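PDB 2AWI: PrgX, which acts as the receptor for the peptide sex pheromone cCF10 in Enterococcus faecalis and probably binds DNA as a repressor that regulates conjugation. Local coordinates for residues 132-135 and 136-140; 158-162 and 163-167; 9-12 and 13-17; 79-82 and 83-87. The protein carries 1 engineered substitution. All coordinates share one frame; numbering follows the deposited sequence.

Contact 1: 132-135 and 136-140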
loop_
_atom_site.group_PDB
_atom_site.type_symbol
_atom_site.label_atom_id
_atom_site.label_comp_id
_atom_site.label_asym_id
_atom_site.label_seq_id
_atom_site.Cartn_x
_atom_site.Cartn_y
_atom_site.Cartn_z
ATOM N N LYS A 132 20.221 -39.541 27.518
ATOM C CA LYS A 132 20.449 -40.939 27.854
ATOM C C LYS A 132 19.190 -41.806 27.826
ATOM O O LYS A 132 19.286 -43.030 27.729
ATOM C CB LYS A 132 21.103 -41.055 29.238
ATOM C CG LYS A 132 22.639 -41.080 29.254
ATOM C CD LYS A 132 23.278 -39.761 28.816
ATOM C CE LYS A 132 23.451 -39.684 27.304
ATOM N NZ LYS A 132 24.402 -40.714 26.795
ATOM N N THR A 133 18.013 -41.191 27.895
ATOM C CA THR A 133 16.783 -41.977 27.910
ATOM C C THR A 133 15.704 -41.594 26.900
ATOM O O THR A 133 14.761 -42.361 26.685
ATOM C CB THR A 133 16.125 -41.939 29.308
ATOM O OG1 THR A 133 15.601 -40.628 29.552
ATOM C CG2 THR A 133 17.143 -42.280 30.393
ATOM N N ILE A 134 15.838 -40.433 26.264
ATOM C CA ILE A 134 14.797 -39.985 25.351
ATOM C C ILE A 134 14.412 -40.967 24.249
ATOM O O ILE A 134 13.236 -41.312 24.114
ATOM C CB ILE A 134 15.142 -38.607 24.724
ATOM C CG1 ILE A 134 13.908 -38.050 24.003
ATOM C CG2 ILE A 134 16.306 -38.735 23.758
ATOM C CD1 ILE A 134 12.681 -37.876 24.897
ATOM N N THR A 135 15.385 -41.421 23.468
ATOM C CA THR A 135 15.101 -42.359 22.387
ATOM C C THR A 135 14.369 -43.591 22.905
ATOM O O THR A 135 13.443 -44.090 22.270
ATOM C CB THR A 135 16.398 -42.795 21.677
ATOM O OG1 THR A 135 16.952 -41.676 20.972
ATOM C CG2 THR A 135 16.120 -43.924 20.699
ATOM N N SER A 136 14.789 -44.064 24.069
ATOM C CA SER A 136 14.192 -45.233 24.701
ATOM C C SER A 136 12.770 -44.966 25.211
ATOM O O SER A 136 11.920 -45.862 25.212
ATOM C CB SER A 136 15.076 -45.692 25.861
ATOM O OG SER A 136 14.391 -46.620 26.682
ATOM N N ASP A 137 12.518 -43.738 25.655
ATOM C CA ASP A 137 11.198 -43.362 26.149
ATOM C C ASP A 137 10.210 -43.314 24.989
ATOM O O ASP A 137 9.125 -43.882 25.063
ATOM C CB ASP A 137 11.251 -41.989 26.826
ATOM C CG ASP A 137 12.002 -42.011 28.148
ATOM O OD1 ASP A 137 12.227 -40.920 28.713
ATOM O OD2 ASP A 137 12.360 -43.112 28.627
ATOM N N LEU A 138 10.594 -42.644 23.910
ATOM C CA LEU A 138 9.707 -42.518 22.759
ATOM C C LEU A 138 9.282 -43.871 22.197
ATOM O O LEU A 138 8.112 -44.063 21.855
ATOM C CB LEU A 138 10.362 -41.657 21.675
ATOM C CG LEU A 138 10.728 -40.228 22.114
ATOM C CD1 LEU A 138 11.150 -39.415 20.899
ATOM C CD2 LEU A 138 9.543 -39.556 22.801
ATOM N N LYS A 139 10.226 -44.808 22.116
ATOM C CA LYS A 139 9.930 -46.148 21.616
ATOM C C LYS A 139 8.958 -46.831 22.570
ATOM O O LYS A 139 7.981 -47.447 22.149
ATOM C CB LYS A 139 11.212 -46.978 21.503
ATOM C CG LYS A 139 12.094 -46.614 20.322
ATOM C CD LYS A 139 13.349 -47.472 20.295
ATOM C CE LYS A 139 14.144 -47.269 19.009
ATOM N NZ LYS A 139 14.549 -45.852 18.789
ATOM N N HIS A 140 9.230 -46.712 23.862
ATOM C CA HIS A 140 8.377 -47.316 24.869
ATOM C C HIS A 140 6.940 -46.794 24.793
ATOM O O HIS A 140 5.983 -47.540 25.016
ATOM C CB HIS A 140 8.955 -47.056 26.256
ATOM C CG HIS A 140 8.104 -47.576 27.368
ATOM N ND1 HIS A 140 6.949 -46.945 27.777
ATOM C CD2 HIS A 140 8.230 -48.673 28.148
ATOM C CE1 HIS A 140 6.400 -47.632 28.763
ATOM N NE2 HIS A 140 7.158 -48.685 29.008
HETATM O O HOH W 1 14.059 -38.879 28.161
#
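Helix 128-142, part of the C-terminal TPR region, places T133 and D137 one turn apart, with a water molecule joining their side chains. The two polar ends do not bond directly, since T133 OG1 and D137 OD1 stay 3.5 Å apart. Water 1 sits between them, 2.7 Å from T133 OG1, and donates a hydrogen bond to D137 OD1 at 2.8 Å. T133 OG1 lies between its own backbone N and carbonyl carbon (chi1 70°), which brings the hydroxyl to the water and also to T129 O, its hydrogen-bond partner one turn earlier. The bridged oxygen D137 OD1 carries a salt bridge to R103 as well. Beneath this polar side runs the helical backbone: D137 N reaches T133 O at 2.8 Å, and L138 N meets I134 O at 3.0 Å in an almost straight bond (172°).

A different face of the helix is apolar. I134 CD1 packs on L138 CD2 at 4.1 Å, and both side chains also rest on L163. On the exposed flank T135 and K139 run side by side. The lysine stays extended until its last torsion, then turns (chi4 58°) so that K139 NZ lies beside the methyl T135 CG2.

The carboxylate of D137 is buried, and both its oxygens have hydrogen-bond partners, OD1 being met by the R103 guanidinium and the donating water. This would probably favour the ionised form and hold the group in a fixed rotation.

Contact 2: 158-162 and 163-167; sequences NLLNV and LPYEE
L160 and Y165 meet across the turn that joins helix 150-159 to helix 165-172 in the TPR region, and they form the side-chain contact nearest the start of helix 165-172. Their side chains lie alongside one another and point the same way. The methyl L160 CD2 approaches the ring obliquely, 3.7 Å from Y165 CD1. The tyrosine ring is swung fully opposite its backbone nitrogen (chi1 180°), which carries it back toward the leucine.

Next to this pair the backbone is tied by solvent. Water 2 donates to L160 O at 2.9 Å and to L163 O at 2.6 Å, so both its hydrogens are spent on carbonyls at the two sides of the turn. Within the first arm, V162 N donates to L159 O at 3.0 Å. A second apolar pair stands nearby, with L159 CD2 against L163 CD2 at 4.1 Å, again side by side.

The next shell fixes these groups. L159 also touches L114, while L163 leans on F130 of helix 128-142, and V168 is shared by L159, L160 and L163. L160 is further packed by A197 and I200 of helix 184-203. At the far end of the Y165 ring, the phenol oxygen hydrogen-bonds to E209 and Y213. L163 adopts an unusual first torsion (chi1 -129°), and its CD1 comes to 3.1 Å from V162 O.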
loop_
_atom_site.group_PDB
_atom_site.type_symbol
_atom_site.label_atom_id
_atom_site.label_comp_id
_atom_site.label_asym_id
_atom_site.label_seq_id
_atom_site.Cartn_x
_atom_site.Cartn_y
_atom_site.Cartn_z
ATOM N N ASN A 158 5.680 -30.640 22.181
ATOM C CA ASN A 158 6.689 -30.442 23.216
ATOM C C ASN A 158 8.048 -30.965 22.733
ATOM O O ASN A 158 9.089 -30.396 23.062
ATOM C CB ASN A 158 6.280 -31.178 24.497
ATOM C CG ASN A 158 5.023 -30.601 25.141
ATOM O OD1 ASN A 158 4.360 -31.268 25.938
ATOM N ND2 ASN A 158 4.704 -29.356 24.814
ATOM N N LEU A 159 8.029 -32.045 21.953
ATOM C CA LEU A 159 9.255 -32.642 21.426
ATOM C C LEU A 159 9.923 -31.757 20.379
ATOM O O LEU A 159 11.151 -31.657 20.340
ATOM C CB LEU A 159 8.963 -34.016 20.814
ATOM C CG LEU A 159 8.531 -35.121 21.780
ATOM C CD1 LEU A 159 8.063 -36.330 20.993
ATOM C CD2 LEU A 159 9.694 -35.483 22.703
ATOM N N LEU A 160 9.120 -31.127 19.524
ATOM C CA LEU A 160 9.665 -30.250 18.493
ATOM C C LEU A 160 10.391 -29.087 19.151
ATOM O O LEU A 160 11.130 -28.354 18.497
ATOM C CB LEU A 160 8.548 -29.700 17.601
ATOM C CG LEU A 160 7.949 -30.609 16.520
ATOM C CD1 LEU A 160 6.771 -29.919 15.839
ATOM C CD2 LEU A 160 9.015 -30.943 15.490
ATOM N N ASN A 161 10.186 -28.939 20.455
ATOM C CA ASN A 161 10.779 -27.853 21.218
ATOM C C ASN A 161 12.114 -28.195 21.882
ATOM O O ASN A 161 12.893 -27.301 22.213
ATOM C CB ASN A 161 9.786 -27.395 22.286
ATOM C CG ASN A 161 10.057 -25.990 22.771
ATOM O OD1 ASN A 161 9.865 -25.022 22.035
ATOM N ND2 ASN A 161 10.516 -25.868 24.013
ATOM N N VAL A 162 12.387 -29.479 22.081
ATOM C CA VAL A 162 13.628 -29.879 22.730
ATOM C C VAL A 162 14.352 -31.012 22.002
ATOM O O VAL A 162 15.174 -31.715 22.592
ATOM C CB VAL A 162 13.361 -30.329 24.188
ATOM C CG1 VAL A 162 12.726 -29.200 24.976
ATOM C CG2 VAL A 162 12.456 -31.553 24.195
ATOM N N LEU A 163 14.061 -31.179 20.720
ATOM C CA LEU A 163 14.680 -32.254 19.957
ATOM C C LEU A 163 14.861 -31.856 18.495
ATOM O O LEU A 163 14.050 -31.116 17.941
ATOM C CB LEU A 163 13.795 -33.503 20.043
ATOM C CG LEU A 163 14.392 -34.853 20.444
ATOM C CD1 LEU A 163 15.211 -34.705 21.720
ATOM C CD2 LEU A 163 13.262 -35.857 20.642
ATOM N N PRO A 164 15.941 -32.331 17.856
ATOM C CA PRO A 164 16.147 -31.980 16.447
ATOM C C PRO A 164 14.918 -32.446 15.679
ATOM O O PRO A 164 14.360 -33.500 15.979
ATOM C CB PRO A 164 17.400 -32.768 16.077
ATOM C CG PRO A 164 18.168 -32.791 17.376
ATOM C CD PRO A 164 17.084 -33.097 18.386
ATOM N N TYR A 165 14.491 -31.666 14.696
ATOM C CA TYR A 165 13.307 -32.012 13.917
ATOM C C TYR A 165 13.217 -33.475 13.473
ATOM O O TYR A 165 12.173 -34.112 13.624
ATOM C CB TYR A 165 13.211 -31.110 12.686
ATOM C CG TYR A 165 12.007 -31.412 11.826
ATOM C CD1 TYR A 165 10.718 -31.082 12.256
ATOM C CD2 TYR A 165 12.150 -32.062 10.601
ATOM C CE1 TYR A 165 9.602 -31.395 11.484
ATOM C CE2 TYR A 165 11.042 -32.379 9.822
ATOM C CZ TYR A 165 9.772 -32.045 10.271
ATOM O OH TYR A 165 8.674 -32.370 9.514
ATOM N N GLU A 166 14.309 -34.009 12.936
ATOM C CA GLU A 166 14.317 -35.382 12.436
ATOM C C GLU A 166 13.968 -36.489 13.433
ATOM O O GLU A 166 13.431 -37.523 13.040
ATOM C CB GLU A 166 15.665 -35.692 11.784
ATOM C CG GLU A 166 15.613 -36.877 10.832
ATOM C CD GLU A 166 14.659 -36.649 9.663
ATOM O OE1 GLU A 166 14.453 -37.596 8.871
ATOM O OE2 GLU A 166 14.119 -35.526 9.534
ATOM N N GLU A 167 14.272 -36.285 14.712
ATOM C CA GLU A 167 13.968 -37.290 15.728
ATOM C C GLU A 167 12.497 -37.262 16.137
ATOM O O GLU A 167 12.027 -38.144 16.857
ATOM C CB GLU A 167 14.819 -37.066 16.978
ATOM C CG GLU A 167 16.308 -37.204 16.769
ATOM C CD GLU A 167 17.078 -37.060 18.066
ATOM O OE1 GLU A 167 16.780 -37.820 19.017
ATOM O OE2 GLU A 167 17.977 -36.191 18.134
HETATM O O HOH W 2 12.639 -29.644 16.331
#

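Contact 3: 9-12 and 13-17; sequences KQIR and QELNY
R12 and Y17 close the C-terminal end of helix 4-14, in the helix-turn-helix family region, through a Schellman motif. N16, the first residue beyond the helix, takes a positive phi of 71°, which lets the chain double back. Y17 N then donates to R12 O at 2.9 Å, while N16 N makes a weak bond to Q13 O at 3.2 Å. The amides of Q13, E14 and L15 remain engaged in regular helical bonds to K9 O, Q10 O and I11 O.

The R12 side chain bonds in the reverse sense, donating to the carbonyl of Y17. Its chain leaves the helix extended and bends at the third torsion (chi3 66°), which turns R12 NH1 to Y17 O at 3.2 Å, with the acceptor at the edge of the guanidinium and nearly in its plane. R12 NH1 also donates to water 3 at 2.9 Å, and the same water accepts from Q13 NE2 at 3.0 Å. The NE donor is taken by a salt bridge to E36. Q13 CG lies over one face of the guanidinium, 3.7 Å from R12 NH1, and the glutamine amide plane is tilted 67° from it.

The E14 carboxylate reaches the second subunit: OE2 forms a salt bridge with R145 and OE1 a hydrogen bond with T146 OG1 of that chain. On the apolar side I11 CG2 packs on L15 CD1 at 4.0 Å.

With NE, NH1 and NH2 all hydrogen-bonded, the buried guanidinium of R12 is held in its rotation; it probably stays charged and fastens the helix end to the residues that follow.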
loop_
_atom_site.group_PDB
_atom_site.type_symbol
_atom_site.label_atom_id
_atom_site.label_comp_id
_atom_site.label_asym_id
_atom_site.label_seq_id
_atom_site.Cartn_x
_atom_site.Cartn_y
_atom_site.Cartn_z
ATOM N N LYS A 9 -27.488 -26.386 42.154
ATOM C CA LYS A 9 -28.364 -25.621 43.036
ATOM C C LYS A 9 -28.373 -24.150 42.624
ATOM O O LYS A 9 -29.434 -23.542 42.474
ATOM C CB LYS A 9 -27.893 -25.757 44.481
ATOM C CG LYS A 9 -28.757 -25.038 45.499
ATOM C CD LYS A 9 -28.288 -25.352 46.913
ATOM C CE LYS A 9 -29.209 -24.749 47.958
ATOM N NZ LYS A 9 -28.783 -25.106 49.339
ATOM N N GLN A 10 -27.181 -23.585 42.442
ATOM C CA GLN A 10 -27.043 -22.193 42.029
ATOM C C GLN A 10 -27.855 -21.935 40.758
ATOM O O GLN A 10 -28.664 -21.009 40.703
ATOM C CB GLN A 10 -25.571 -21.860 41.750
ATOM C CG GLN A 10 -25.378 -20.535 41.011
ATOM C CD GLN A 10 -24.159 -20.515 40.090
ATOM O OE1 GLN A 10 -24.001 -19.599 39.278
ATOM N NE2 GLN A 10 -23.298 -21.519 40.215
ATOM N N ILE A 11 -27.628 -22.762 39.740
ATOM C CA ILE A 11 -28.305 -22.622 38.455
ATOM C C ILE A 11 -29.802 -22.872 38.584
ATOM O O ILE A 11 -30.613 -22.081 38.098
ATOM C CB ILE A 11 -27.705 -23.595 37.394
ATOM C CG1 ILE A 11 -26.184 -23.414 37.325
ATOM C CG2 ILE A 11 -28.310 -23.322 36.018
ATOM C CD1 ILE A 11 -25.471 -24.364 36.365
ATOM N N ARG A 12 -30.166 -23.966 39.245
ATOM C CA ARG A 12 -31.573 -24.293 39.443
ATOM C C ARG A 12 -32.344 -23.138 40.098
ATOM O O ARG A 12 -33.435 -22.780 39.650
ATOM C CB ARG A 12 -31.714 -25.558 40.298
ATOM C CG ARG A 12 -33.146 -25.837 40.726
ATOM C CD ARG A 12 -33.280 -27.107 41.542
ATOM N NE ARG A 12 -32.618 -27.038 42.846
ATOM C CZ ARG A 12 -33.036 -26.306 43.878
ATOM N NH1 ARG A 12 -34.131 -25.558 43.784
ATOM N NH2 ARG A 12 -32.355 -26.330 45.015
ATOM N N GLN A 13 -31.781 -22.546 41.146
ATOM C CA GLN A 13 -32.461 -21.446 41.825
ATOM C C GLN A 13 -32.433 -20.143 41.039
ATOM O O GLN A 13 -33.348 -19.335 41.154
ATOM C CB GLN A 13 -31.882 -21.242 43.229
ATOM C CG GLN A 13 -32.030 -22.477 44.100
ATOM C CD GLN A 13 -31.672 -22.228 45.541
ATOM O OE1 GLN A 13 -30.640 -21.630 45.839
ATOM N NE2 GLN A 13 -32.516 -22.697 46.450
ATOM N N GLU A 14 -31.392 -19.928 40.241
ATOM C CA GLU A 14 -31.314 -18.714 39.428
ATOM C C GLU A 14 -32.387 -18.734 38.344
ATOM O O GLU A 14 -32.877 -17.687 37.918
ATOM C CB GLU A 14 -29.945 -18.601 38.755
ATOM C CG GLU A 14 -29.877 -17.566 37.629
ATOM C CD GLU A 14 -30.172 -16.161 38.103
ATOM O OE1 GLU A 14 -29.828 -15.850 39.263
ATOM O OE2 GLU A 14 -30.729 -15.360 37.319
ATOM N N LEU A 15 -32.730 -19.934 37.886
ATOM C CA LEU A 15 -33.738 -20.089 36.848
ATOM C C LEU A 15 -35.140 -20.305 37.415
ATOM O O LEU A 15 -36.099 -20.484 36.664
ATOM C CB LEU A 15 -33.351 -21.246 35.924
ATOM C CG LEU A 15 -32.022 -21.038 35.189
ATOM C CD1 LEU A 15 -31.734 -22.221 34.283
ATOM C CD2 LEU A 15 -32.090 -19.747 34.380
ATOM N N ASN A 16 -35.250 -20.282 38.741
ATOM C CA ASN A 16 -36.528 -20.455 39.426
ATOM C C ASN A 16 -37.119 -21.857 39.380
ATOM O O ASN A 16 -38.331 -22.016 39.507
ATOM C CB ASN A 16 -37.560 -19.470 38.881
ATOM C CG ASN A 16 -37.807 -18.317 39.815
ATOM O OD1 ASN A 16 -36.923 -17.492 40.052
ATOM N ND2 ASN A 16 -39.017 -18.253 40.363
ATOM N N TYR A 17 -36.279 -22.870 39.197
ATOM C CA TYR A 17 -36.760 -24.247 39.168
ATOM C C TYR A 17 -36.783 -24.816 40.585
ATOM O O TYR A 17 -35.971 -24.435 41.436
ATOM C CB TYR A 17 -35.858 -25.134 38.299
ATOM C CG TYR A 17 -35.983 -24.920 36.803
ATOM C CD1 TYR A 17 -37.216 -25.023 36.161
ATOM C CD2 TYR A 17 -34.859 -24.639 36.023
ATOM C CE1 TYR A 17 -37.325 -24.854 34.778
ATOM C CE2 TYR A 17 -34.957 -24.467 34.643
ATOM C CZ TYR A 17 -36.193 -24.577 34.025
ATOM O OH TYR A 17 -36.290 -24.408 32.661
HETATM O O HOH W 3 -34.749 -24.628 46.488
#

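Contact 4: 79-82 and 83-87; sequences KLLI and SKIFT
S83 and L80 form a local, largely surface contact within helix 74-87, in which a serine side chain bonds back to the carbonyl three residues earlier. S83 OG donates to L80 O at 2.9 Å, almost in line with the carbonyl bond. S83 N reaches L80 O at 3.2 Å, but from above the carbonyl plane. One residue therefore supplies both donors, whereas K84 N stands 4.0 Å from L80 O. The hydroxyl is set for this by a first torsion that tucks it between the backbone N and carbonyl carbon of S83 (chi1 64°).

The following turn is regular, with I85 N to L81 O at 3.1 Å and F86 N to I82 O at 3.0 Å. At the end of the helix T87 makes the same three-residue link back, but from a more bent direction, OG1 of T87 donating to K84 O at 2.7 Å. The apolar pair is L81 and I85, with L81 CG and I85 CD1 4.1 Å apart.

L81, I82 and I85 meet two neighbouring helices: L81 and I85 both touch N95 of helix 92-102, while I82 packs on I112 and I85 on Y116 of helix 107-122. The F86 ring meets those of H122, at the end of helix 107-122, and Y123 just after it.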
loop_
_atom_site.group_PDB
_atom_site.type_symbol
_atom_site.label_atom_id
_atom_site.label_comp_id
_atom_site.label_asym_id
_atom_site.label_seq_id
_atom_site.Cartn_x
_atom_site.Cartn_y
_atom_site.Cartn_z
ATOM N N LYS A 79 1.414 -29.826 36.146
ATOM C CA LYS A 79 1.484 -29.090 34.887
ATOM C C LYS A 79 1.429 -27.587 35.148
ATOM O O LYS A 79 1.963 -26.791 34.376
ATOM C CB LYS A 79 0.344 -29.512 33.948
ATOM C CG LYS A 79 0.503 -29.012 32.508
ATOM C CD LYS A 79 -0.555 -29.602 31.570
ATOM C CE LYS A 79 -0.241 -31.041 31.155
ATOM N NZ LYS A 79 0.826 -31.132 30.112
ATOM N N LEU A 80 0.789 -27.210 36.249
ATOM C CA LEU A 80 0.664 -25.807 36.631
ATOM C C LEU A 80 2.008 -25.330 37.178
ATOM O O LEU A 80 2.479 -24.237 36.861
ATOM C CB LEU A 80 -0.430 -25.662 37.701
ATOM C CG LEU A 80 -0.880 -24.281 38.193
ATOM C CD1 LEU A 80 0.215 -23.621 39.024
ATOM C CD2 LEU A 80 -1.256 -23.419 36.999
ATOM N N LEU A 81 2.623 -26.177 37.992
ATOM C CA LEU A 81 3.905 -25.886 38.614
ATOM C C LEU A 81 4.982 -25.456 37.616
ATOM O O LEU A 81 5.900 -24.714 37.970
ATOM C CB LEU A 81 4.367 -27.120 39.395
ATOM C CG LEU A 81 5.424 -26.978 40.492
ATOM C CD1 LEU A 81 5.047 -25.849 41.433
ATOM C CD2 LEU A 81 5.528 -28.294 41.261
ATOM N N ILE A 82 4.868 -25.915 36.372
ATOM C CA ILE A 82 5.846 -25.579 35.337
ATOM C C ILE A 82 6.030 -24.078 35.117
ATOM O O ILE A 82 7.157 -23.601 34.983
ATOM C CB ILE A 82 5.471 -26.238 33.976
ATOM C CG1 ILE A 82 5.819 -27.725 34.009
ATOM C CG2 ILE A 82 6.201 -25.553 32.819
ATOM C CD1 ILE A 82 5.455 -28.450 32.738
ATOM N N SER A 83 4.925 -23.340 35.072
ATOM C CA SER A 83 4.979 -21.896 34.856
ATOM C C SER A 83 5.781 -21.203 35.949
ATOM O O SER A 83 6.613 -20.336 35.673
ATOM C CB SER A 83 3.563 -21.314 34.817
ATOM O OG SER A 83 2.907 -21.475 36.064
ATOM N N LYS A 84 5.529 -21.595 37.192
ATOM C CA LYS A 84 6.218 -21.011 38.330
ATOM C C LYS A 84 7.713 -21.302 38.274
ATOM O O LYS A 84 8.531 -20.407 38.490
ATOM C CB LYS A 84 5.626 -21.552 39.635
ATOM C CG LYS A 84 4.102 -21.529 39.664
ATOM C CD LYS A 84 3.548 -21.803 41.057
ATOM C CE LYS A 84 3.633 -20.566 41.944
ATOM N NZ LYS A 84 2.799 -19.443 41.416
ATOM N N ILE A 85 8.064 -22.551 37.976
ATOM C CA ILE A 85 9.466 -22.952 37.899
ATOM C C ILE A 85 10.192 -22.278 36.740
ATOM O O ILE A 85 11.412 -22.124 36.775
ATOM C CB ILE A 85 9.610 -24.492 37.766
ATOM C CG1 ILE A 85 9.102 -25.172 39.039
ATOM C CG2 ILE A 85 11.072 -24.868 37.531
ATOM C CD1 ILE A 85 9.250 -26.679 39.040
ATOM N N PHE A 86 9.452 -21.872 35.714
ATOM C CA PHE A 86 10.074 -21.205 34.577
ATOM C C PHE A 86 10.614 -19.841 34.994
ATOM O O PHE A 86 11.693 -19.436 34.573
ATOM C CB PHE A 86 9.074 -21.015 33.432
ATOM C CG PHE A 86 9.625 -20.208 32.284
ATOM C CD1 PHE A 86 10.677 -20.695 31.515
ATOM C CD2 PHE A 86 9.108 -18.948 31.994
ATOM C CE1 PHE A 86 11.213 -19.944 30.472
ATOM C CE2 PHE A 86 9.636 -18.185 30.953
ATOM C CZ PHE A 86 10.692 -18.686 30.190
ATOM N N THR A 87 9.854 -19.132 35.819
ATOM C CA THR A 87 10.262 -17.814 36.286
ATOM C C THR A 87 11.335 -17.926 37.368
ATOM O O THR A 87 12.262 -17.115 37.423
ATOM C CB THR A 87 9.054 -17.023 36.847
ATOM O OG1 THR A 87 8.398 -17.798 37.860
ATOM C CG2 THR A 87 8.062 -16.703 35.737
#

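From the N terminus the order is contact 3, contact 4, contact 1 and contact 2. Each is contiguous in sequence, so none closes a long loop, and they follow in series without nesting or crossing. Contact 3 finishes the first helix of the DNA-binding-type region and stands apart, its nearest atoms about 22 Å from contact 4, though it reaches the second subunit. Contact 1 lies within helix 128-142, and contact 2 makes the turn from helix 150-159 to helix 165-172; the two pack together, L138 CD2 lying 4.0 Å from L159 CD1. Contact 4 approaches contact 2 to about 5 Å between nearest atoms without touching it, and lies about 14 Å from contact 1.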